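Local coordinates for protein DNA polymerase sliding clamp 3 (Sulfolobus tokodaii, PDB 3AIZ) that serves as one subunit of the ring-shaped sliding clamp that encircles DNA and tethers DNA polymerase and other processing proteins to it, at residues C[141-146]-C[200-205]; C[154-159]-C[163-168]. One frame throughout, in Å; residues are numbered along the deposited sequence.

Contact 1: residues C[141-146]-C[200-205]. With SO4 (sulfate ion), chain H.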
ATOM      1  N   ASP C 141     -21.552   3.226 -10.707  1.00 36.09           N
ATOM      2  CA  ASP C 141     -20.353   3.790 -10.093  1.00 36.68           C
ATOM      3  C   ASP C 141     -20.728   4.663  -8.902  1.00 38.12           C
ATOM      4  O   ASP C 141     -20.215   4.484  -7.799  1.00 43.33           O
ATOM      5  CB  ASP C 141     -19.560   4.619 -11.108  1.00 39.92           C
ATOM      6  CG  ASP C 141     -18.705   3.765 -12.026  1.00 44.65           C
ATOM      7  OD1 ASP C 141     -18.395   2.614 -11.656  1.00 46.10           O
ATOM      8  OD2 ASP C 141     -18.333   4.253 -13.115  1.00 43.89           O
ATOM      9  N   ILE C 142     -21.631   5.609  -9.136  1.00 37.73           N
ATOM     10  CA  ILE C 142     -22.096   6.508  -8.088  1.00 37.53           C
ATOM     11  C   ILE C 142     -22.751   5.731  -6.953  1.00 37.08           C
ATOM     12  O   ILE C 142     -22.593   6.071  -5.781  1.00 37.76           O
ATOM     13  CB  ILE C 142     -23.086   7.546  -8.648  1.00 37.83           C
ATOM     14  CG1 ILE C 142     -22.383   8.439  -9.673  1.00 34.94           C
ATOM     15  CG2 ILE C 142     -23.688   8.378  -7.525  1.00 35.05           C
ATOM     16  CD1 ILE C 142     -23.270   9.508 -10.264  1.00 41.33           C
ATOM     17  N   ILE C 143     -23.481   4.681  -7.309  1.00 38.51           N
ATOM     18  CA  ILE C 143     -24.134   3.831  -6.322  1.00 38.98           C
ATOM     19  C   ILE C 143     -23.112   3.106  -5.447  1.00 41.89           C
ATOM     20  O   ILE C 143     -23.270   3.027  -4.228  1.00 40.39           O
ATOM     21  CB  ILE C 143     -25.064   2.810  -6.996  1.00 37.22           C
ATOM     22  CG1 ILE C 143     -26.221   3.534  -7.677  1.00 37.79           C
ATOM     23  CG2 ILE C 143     -25.603   1.831  -5.980  1.00 37.93           C
ATOM     24  CD1 ILE C 143     -27.005   4.423  -6.737  1.00 36.63           C
ATOM     25  N   ASP C 144     -22.066   2.579  -6.077  1.00 39.94           N
ATOM     26  CA  ASP C 144     -20.979   1.932  -5.347  1.00 42.65           C
ATOM     27  C   ASP C 144     -20.272   2.934  -4.444  1.00 42.18           C
ATOM     28  O   ASP C 144     -19.890   2.613  -3.319  1.00 44.65           O
ATOM     29  CB  ASP C 144     -19.977   1.298  -6.313  1.00 42.33           C
ATOM     30  CG  ASP C 144     -20.489   0.005  -6.920  1.00 45.73           C
ATOM     31  OD1 ASP C 144     -21.295  -0.684  -6.258  1.00 46.73           O
ATOM     32  OD2 ASP C 144     -20.082  -0.325  -8.054  1.00 43.50           O
ATOM     33  N   GLU C 145     -20.105   4.154  -4.945  1.00 41.47           N
ATOM     34  CA  GLU C 145     -19.465   5.214  -4.179  1.00 43.94           C
ATOM     35  C   GLU C 145     -20.318   5.599  -2.974  1.00 42.57           C
ATOM     36  O   GLU C 145     -19.794   5.959  -1.920  1.00 42.53           O
ATOM     37  CB  GLU C 145     -19.212   6.433  -5.066  1.00 44.01           C
ATOM     38  CG  GLU C 145     -18.403   7.532  -4.399  1.00 50.46           C
ATOM     39  CD  GLU C 145     -18.077   8.667  -5.351  1.00 65.31           C
ATOM     40  OE1 GLU C 145     -18.344   8.524  -6.563  1.00 60.39           O
ATOM     41  OE2 GLU C 145     -17.554   9.702  -4.885  1.00 72.53           O
ATOM     42  N   ILE C 146     -21.635   5.519  -3.137  1.00 42.92           N
ATOM     43  CA  ILE C 146     -22.557   5.809  -2.046  1.00 42.73           C
ATOM     44  C   ILE C 146     -22.507   4.710  -0.990  1.00 43.68           C
ATOM     45  O   ILE C 146     -22.658   4.975   0.202  1.00 45.05           O
ATOM     46  CB  ILE C 146     -24.003   5.986  -2.550  1.00 43.48           C
ATOM     47  CG1 ILE C 146     -24.128   7.288  -3.346  1.00 40.77           C
ATOM     48  CG2 ILE C 146     -24.983   5.989  -1.387  1.00 40.37           C
ATOM     49  CD1 ILE C 146     -25.539   7.596  -3.791  1.00 39.50           C
ATOM     50  N   GLU C 200     -29.235   0.229   1.327  1.00 32.97           N
ATOM     51  CA  GLU C 200     -28.815  -1.110   0.924  1.00 39.82           C
ATOM     52  C   GLU C 200     -29.570  -1.629  -0.299  1.00 39.06           C
ATOM     53  O   GLU C 200     -28.986  -2.277  -1.168  1.00 36.10           O
ATOM     54  CB  GLU C 200     -28.951  -2.097   2.088  1.00 43.40           C
ATOM     55  CG  GLU C 200     -30.338  -2.152   2.704  1.00 51.35           C
ATOM     56  CD  GLU C 200     -30.464  -3.236   3.758  1.00 56.56           C
ATOM     57  OE1 GLU C 200     -31.090  -2.977   4.808  1.00 55.16           O
ATOM     58  OE2 GLU C 200     -29.933  -4.346   3.536  1.00 54.25           O
ATOM     59  N   TYR C 201     -30.865  -1.337  -0.365  1.00 40.12           N
ATOM     60  CA  TYR C 201     -31.700  -1.819  -1.462  1.00 36.58           C
ATOM     61  C   TYR C 201     -31.294  -1.219  -2.808  1.00 36.06           C
ATOM     62  O   TYR C 201     -31.279  -1.913  -3.826  1.00 35.54           O
ATOM     63  CB  TYR C 201     -33.179  -1.547  -1.175  1.00 36.20           C
ATOM     64  CG  TYR C 201     -33.644  -2.091   0.156  1.00 41.00           C
ATOM     65  CD1 TYR C 201     -34.064  -1.238   1.168  1.00 38.83           C
ATOM     66  CD2 TYR C 201     -33.648  -3.457   0.406  1.00 41.79           C
ATOM     67  CE1 TYR C 201     -34.485  -1.732   2.390  1.00 40.53           C
ATOM     68  CE2 TYR C 201     -34.067  -3.961   1.623  1.00 41.79           C
ATOM     69  CZ  TYR C 201     -34.484  -3.094   2.611  1.00 43.84           C
ATOM     70  OH  TYR C 201     -34.901  -3.591   3.824  1.00 43.33           O
ATOM     71  N   VAL C 202     -30.965   0.068  -2.813  1.00 35.29           N
ATOM     72  CA  VAL C 202     -30.521   0.730  -4.033  1.00 34.14           C
ATOM     73  C   VAL C 202     -29.143   0.226  -4.434  1.00 32.87           C
ATOM     74  O   VAL C 202     -28.922  -0.176  -5.576  1.00 31.24           O
ATOM     75  CB  VAL C 202     -30.460   2.261  -3.867  1.00 33.24           C
ATOM     76  CG1 VAL C 202     -29.852   2.903  -5.105  1.00 28.85           C
ATOM     77  CG2 VAL C 202     -31.846   2.823  -3.593  1.00 28.42           C
ATOM     78  N   VAL C 203     -28.221   0.248  -3.477  1.00 36.02           N
ATOM     79  CA  VAL C 203     -26.843  -0.167  -3.710  1.00 34.45           C
ATOM     80  C   VAL C 203     -26.736  -1.582  -4.276  1.00 34.96           C
ATOM     81  O   VAL C 203     -25.940  -1.836  -5.179  1.00 36.20           O
ATOM     82  CB  VAL C 203     -26.009  -0.074  -2.419  1.00 36.70           C
ATOM     83  CG1 VAL C 203     -24.668  -0.757  -2.606  1.00 47.08           C
ATOM     84  CG2 VAL C 203     -25.828   1.380  -2.013  1.00 36.27           C
ATOM     85  N   ASN C 204     -27.544  -2.494  -3.746  1.00 35.46           N
ATOM     86  CA  ASN C 204     -27.481  -3.898  -4.143  1.00 34.72           C
ATOM     87  C   ASN C 204     -27.865  -4.165  -5.599  1.00 32.54           C
ATOM     88  O   ASN C 204     -27.873  -5.313  -6.041  1.00 37.63           O
ATOM     89  CB  ASN C 204     -28.332  -4.759  -3.204  1.00 37.45           C
ATOM     90  CG  ASN C 204     -27.722  -4.892  -1.821  1.00 38.22           C
ATOM     91  OD1 ASN C 204     -26.544  -4.600  -1.617  1.00 38.47           O
ATOM     92  ND2 ASN C 204     -28.523  -5.342  -0.862  1.00 38.37           N
ATOM     93  N   THR C 205     -28.179  -3.109  -6.343  1.00 30.21           N
ATOM     94  CA  THR C 205     -28.519  -3.254  -7.755  1.00 30.79           C
ATOM     95  C   THR C 205     -27.338  -2.875  -8.644  1.00 30.17           C
ATOM     96  O   THR C 205     -27.436  -2.901  -9.870  1.00 29.42           O
ATOM     97  CB  THR C 205     -29.747  -2.400  -8.144  1.00 30.17           C
ATOM     98  OG1 THR C 205     -29.416  -1.008  -8.063  1.00 28.71           O
ATOM     99  CG2 THR C 205     -30.915  -2.693  -7.219  1.00 31.36           C
TER
HETATM  100  S   SO4 H 248     -34.329  -7.882   3.132  1.00 56.29           S
HETATM  101  O1  SO4 H 248     -34.052  -6.609   3.793  1.00 47.51           O
HETATM  102  O2  SO4 H 248     -34.615  -8.900   4.140  1.00 50.34           O
HETATM  103  O3  SO4 H 248     -35.484  -7.735   2.253  1.00 45.67           O
HETATM  104  O4  SO4 H 248     -33.168  -8.288   2.342  1.00 51.17           O
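Two helices of the C-terminal clamp domain, the long 136-149 and the short 199-203, meet here through the buried side chain of Ile143, which packs on Val202 and Val203. Its branches divide the work. CG2 lies over the backbone of the short helix, with Val203 CA as its nearest atom, and reaches the side chain as well, Ile143 CG2 to Val203 CG2 at 4.0 Å. The other branch, CG1, lies anti to the carbonyl carbon (chi1 -66°), and Ile143 CD1 at its end meets Val202 CG1 at 3.6 Å; these two side chains cross at roughly a right angle. In the clamp fold each domain sets helices against beta sheet, and Val202 shows the layering by also touching Ile154 and Phe156 of strand 153-159. Val202 O, near the C-terminal end of the short helix, accepts two bonds from Thr205 just past it, from N at 3.1 Å and from OG1 at 2.7 Å, the latter donor in the carbonyl plane. On the long helix, Asp141 and Asp144 both form salt bridges with Arg209. Tyr201 OH donates to sulfate O1 at 3.1 Å, at the ring edge; the ion, probably from the crystallisation liquor, is also hydrogen-bonded to Ser42 OG.

Contact 2: residues C[154-159]-C[163-168]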
ATOM      1  N   ILE C 154     -30.963   6.742   1.261  1.00 33.59           N
ATOM      2  CA  ILE C 154     -30.528   7.607   0.173  1.00 33.69           C
ATOM      3  C   ILE C 154     -31.674   8.507  -0.266  1.00 36.65           C
ATOM      4  O   ILE C 154     -32.684   8.025  -0.779  1.00 37.44           O
ATOM      5  CB  ILE C 154     -30.065   6.795  -1.049  1.00 34.52           C
ATOM      6  CG1 ILE C 154     -28.923   5.853  -0.669  1.00 37.54           C
ATOM      7  CG2 ILE C 154     -29.643   7.725  -2.177  1.00 31.44           C
ATOM      8  CD1 ILE C 154     -28.409   5.031  -1.830  1.00 36.29           C
ATOM      9  N   THR C 155     -31.522   9.811  -0.061  1.00 34.52           N
ATOM     10  CA  THR C 155     -32.529  10.764  -0.508  1.00 33.71           C
ATOM     11  C   THR C 155     -32.400  11.025  -2.003  1.00 33.57           C
ATOM     12  O   THR C 155     -31.371  11.519  -2.469  1.00 31.38           O
ATOM     13  CB  THR C 155     -32.434  12.107   0.241  1.00 33.73           C
ATOM     14  OG1 THR C 155     -32.878  11.940   1.591  1.00 36.65           O
ATOM     15  CG2 THR C 155     -33.305  13.152  -0.437  1.00 30.89           C
ATOM     16  N   PHE C 156     -33.444  10.678  -2.750  1.00 30.43           N
ATOM     17  CA  PHE C 156     -33.525  11.007  -4.167  1.00 30.31           C
ATOM     18  C   PHE C 156     -34.295  12.309  -4.321  1.00 31.42           C
ATOM     19  O   PHE C 156     -35.483  12.374  -4.010  1.00 33.27           O
ATOM     20  CB  PHE C 156     -34.228   9.894  -4.943  1.00 29.45           C
ATOM     21  CG  PHE C 156     -33.355   8.706  -5.237  1.00 30.96           C
ATOM     22  CD1 PHE C 156     -32.914   7.881  -4.215  1.00 29.77           C
ATOM     23  CD2 PHE C 156     -32.992   8.404  -6.540  1.00 29.02           C
ATOM     24  CE1 PHE C 156     -32.119   6.786  -4.486  1.00 29.18           C
ATOM     25  CE2 PHE C 156     -32.197   7.309  -6.817  1.00 28.16           C
ATOM     26  CZ  PHE C 156     -31.759   6.499  -5.789  1.00 27.53           C
ATOM     27  N   LYS C 157     -33.616  13.347  -4.795  1.00 30.57           N
ATOM     28  CA  LYS C 157     -34.243  14.655  -4.938  1.00 35.47           C
ATOM     29  C   LYS C 157     -34.065  15.215  -6.343  1.00 33.95           C
ATOM     30  O   LYS C 157     -32.947  15.303  -6.851  1.00 33.90           O
ATOM     31  CB  LYS C 157     -33.686  15.629  -3.899  1.00 39.73           C
ATOM     32  CG  LYS C 157     -34.311  17.015  -3.931  1.00 37.42           C
ATOM     33  CD  LYS C 157     -33.985  17.783  -2.660  1.00 42.11           C
ATOM     34  CE  LYS C 157     -34.464  19.224  -2.737  1.00 47.90           C
ATOM     35  NZ  LYS C 157     -33.689  20.010  -3.737  1.00 52.37           N
ATOM     36  N   ALA C 158     -35.175  15.587  -6.968  1.00 33.13           N
ATOM     37  CA  ALA C 158     -35.143  16.179  -8.297  1.00 34.92           C
ATOM     38  C   ALA C 158     -35.457  17.670  -8.225  1.00 35.93           C
ATOM     39  O   ALA C 158     -36.481  18.071  -7.673  1.00 35.51           O
ATOM     40  CB  ALA C 158     -36.119  15.468  -9.218  1.00 34.39           C
ATOM     41  N   GLU C 159     -34.568  18.485  -8.781  1.00 36.38           N
ATOM     42  CA  GLU C 159     -34.744  19.932  -8.771  1.00 38.60           C
ATOM     43  C   GLU C 159     -34.201  20.565 -10.048  1.00 38.66           C
ATOM     44  O   GLU C 159     -33.007  20.470 -10.340  1.00 38.40           O
ATOM     45  CB  GLU C 159     -34.060  20.545  -7.548  1.00 40.48           C
ATOM     46  CG  GLU C 159     -34.275  22.043  -7.398  1.00 47.95           C
ATOM     47  CD  GLU C 159     -33.669  22.596  -6.121  1.00 57.98           C
ATOM     48  OE1 GLU C 159     -32.477  22.324  -5.856  1.00 53.97           O
ATOM     49  OE2 GLU C 159     -34.385  23.306  -5.382  1.00 60.21           O
ATOM     50  N   LEU C 163     -30.821  15.514 -10.768  1.00 34.81           N
ATOM     51  CA  LEU C 163     -31.010  14.505  -9.734  1.00 32.63           C
ATOM     52  C   LEU C 163     -29.933  14.613  -8.660  1.00 35.90           C
ATOM     53  O   LEU C 163     -28.741  14.655  -8.961  1.00 35.08           O
ATOM     54  CB  LEU C 163     -31.000  13.106 -10.351  1.00 33.46           C
ATOM     55  CG  LEU C 163     -31.266  11.943  -9.394  1.00 29.27           C
ATOM     56  CD1 LEU C 163     -32.572  12.153  -8.646  1.00 30.83           C
ATOM     57  CD2 LEU C 163     -31.283  10.628 -10.146  1.00 28.77           C
ATOM     58  N   TYR C 164     -30.363  14.654  -7.404  1.00 32.83           N
ATOM     59  CA  TYR C 164     -29.442  14.756  -6.282  1.00 30.99           C
ATOM     60  C   TYR C 164     -29.571  13.552  -5.358  1.00 31.26           C
ATOM     61  O   TYR C 164     -30.596  13.372  -4.702  1.00 34.58           O
ATOM     62  CB  TYR C 164     -29.698  16.043  -5.496  1.00 33.98           C
ATOM     63  CG  TYR C 164     -29.466  17.307  -6.289  1.00 37.61           C
ATOM     64  CD1 TYR C 164     -30.526  17.989  -6.874  1.00 37.71           C
ATOM     65  CD2 TYR C 164     -28.186  17.823  -6.453  1.00 37.84           C
ATOM     66  CE1 TYR C 164     -30.318  19.147  -7.599  1.00 36.65           C
ATOM     67  CE2 TYR C 164     -27.970  18.979  -7.177  1.00 40.01           C
ATOM     68  CZ  TYR C 164     -29.038  19.637  -7.747  1.00 40.39           C
ATOM     69  OH  TYR C 164     -28.825  20.788  -8.468  1.00 45.66           O
ATOM     70  N   LEU C 165     -28.527  12.732  -5.307  1.00 30.32           N
ATOM     71  CA  LEU C 165     -28.516  11.569  -4.429  1.00 29.40           C
ATOM     72  C   LEU C 165     -27.761  11.881  -3.144  1.00 30.80           C
ATOM     73  O   LEU C 165     -26.557  12.128  -3.167  1.00 32.66           O
ATOM     74  CB  LEU C 165     -27.879  10.369  -5.130  1.00 27.55           C
ATOM     75  CG  LEU C 165     -28.427  10.033  -6.515  1.00 27.98           C
ATOM     76  CD1 LEU C 165     -27.808   8.744  -7.025  1.00 32.60           C
ATOM     77  CD2 LEU C 165     -29.941   9.922  -6.480  1.00 27.39           C
ATOM     78  N   SER C 166     -28.473  11.870  -2.024  1.00 33.35           N
ATOM     79  CA  SER C 166     -27.864  12.171  -0.736  1.00 30.91           C
ATOM     80  C   SER C 166     -27.770  10.931   0.143  1.00 33.14           C
ATOM     81  O   SER C 166     -28.777  10.444   0.653  1.00 34.56           O
ATOM     82  CB  SER C 166     -28.655  13.261  -0.012  1.00 34.39           C
ATOM     83  OG  SER C 166     -28.684  14.457  -0.768  1.00 34.24           O
ATOM     84  N   ALA C 167     -26.553  10.424   0.313  1.00 35.86           N
ATOM     85  CA  ALA C 167     -26.308   9.308   1.216  1.00 35.80           C
ATOM     86  C   ALA C 167     -26.473   9.766   2.661  1.00 35.04           C
ATOM     87  O   ALA C 167     -25.550  10.321   3.254  1.00 38.06           O
ATOM     88  CB  ALA C 167     -24.917   8.741   0.991  1.00 35.08           C
ATOM     89  N   ASN C 168     -27.655   9.531   3.218  1.00 36.16           N
ATOM     90  CA  ASN C 168     -27.985  10.008   4.556  1.00 38.37           C
ATOM     91  C   ASN C 168     -27.409   9.145   5.667  1.00 44.73           C
ATOM     92  O   ASN C 168     -27.958   8.097   6.002  1.00 46.33           O
ATOM     93  CB  ASN C 168     -29.498  10.110   4.723  1.00 37.77           C
ATOM     94  CG  ASN C 168     -30.138  10.978   3.668  1.00 39.15           C
ATOM     95  OD1 ASN C 168     -29.747  12.130   3.474  1.00 39.14           O
ATOM     96  ND2 ASN C 168     -31.127  10.430   2.973  1.00 38.39           N
TER
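Thr155 pairs with Ser166, and Lys157 with Tyr164, in the antiparallel beta hairpin of strands 154-159 and 163-168, whose directions differ by 162°. Both are hydrogen-bonded pairs, with Thr155 N to Ser166 O at 2.9 Å and Tyr164 N to Lys157 O at 2.7 Å. A side-chain bond extends the first, Asn168 ND2 donating to Thr155 OG1 at 2.7 Å with an N-H...O angle of 155°. Apolar contact dominates the face bearing Phe156, Leu163 and Leu165. Leu165 CG stands beside the backbone N, opposite the carbonyl carbon (chi1 -51°), and from there CD2 covers one face of the Phe156 ring, 3.6 Å from its centroid, in a CH-pi contact displaced toward the rim. Leu163 CD1 approaches the same ring obliquely, 4.3 Å from Phe156 CD2. The Tyr164 ring, on the face of Thr155 and Lys157, turns its edge to Glu159, CE1 to Glu159 CB at 4.0 Å; within strand 154-159, Lys157 NZ forms a salt bridge to Glu159 OE1. Strands 193-198 and 172-178 flank the hairpin in a four-stranded sheet; Ile146 and Ile149 of helix 136-149 and Ile217 and Phe219 of strand 214-220 cover its apolar face, while Tyr164 packs on Arg110 of the neighbouring clamp B subunit.

Both contacts belong to the C-terminal clamp domain, with centres 13 Å apart, and they share one apolar layer. Contact 1 joins two helices by buried aliphatic packing alone, burying 204 Å² in all; contact 2 joins two strands by a backbone hydrogen-bond ladder and buries 531 Å², one face facing inward and the other more polar and partly exposed. Ile146, on the long helix of contact 1, connects them: its CG2 lies 3.6 Å from both Ile154 CD1 and Ala167 CB. Helix 136-149 leads directly into strand 153-159, and residues 154-168 fall between the two segments of contact 1 in sequence. Contact 2 also reaches a neighbouring subunit, whereas no other protein chain touches contact 1.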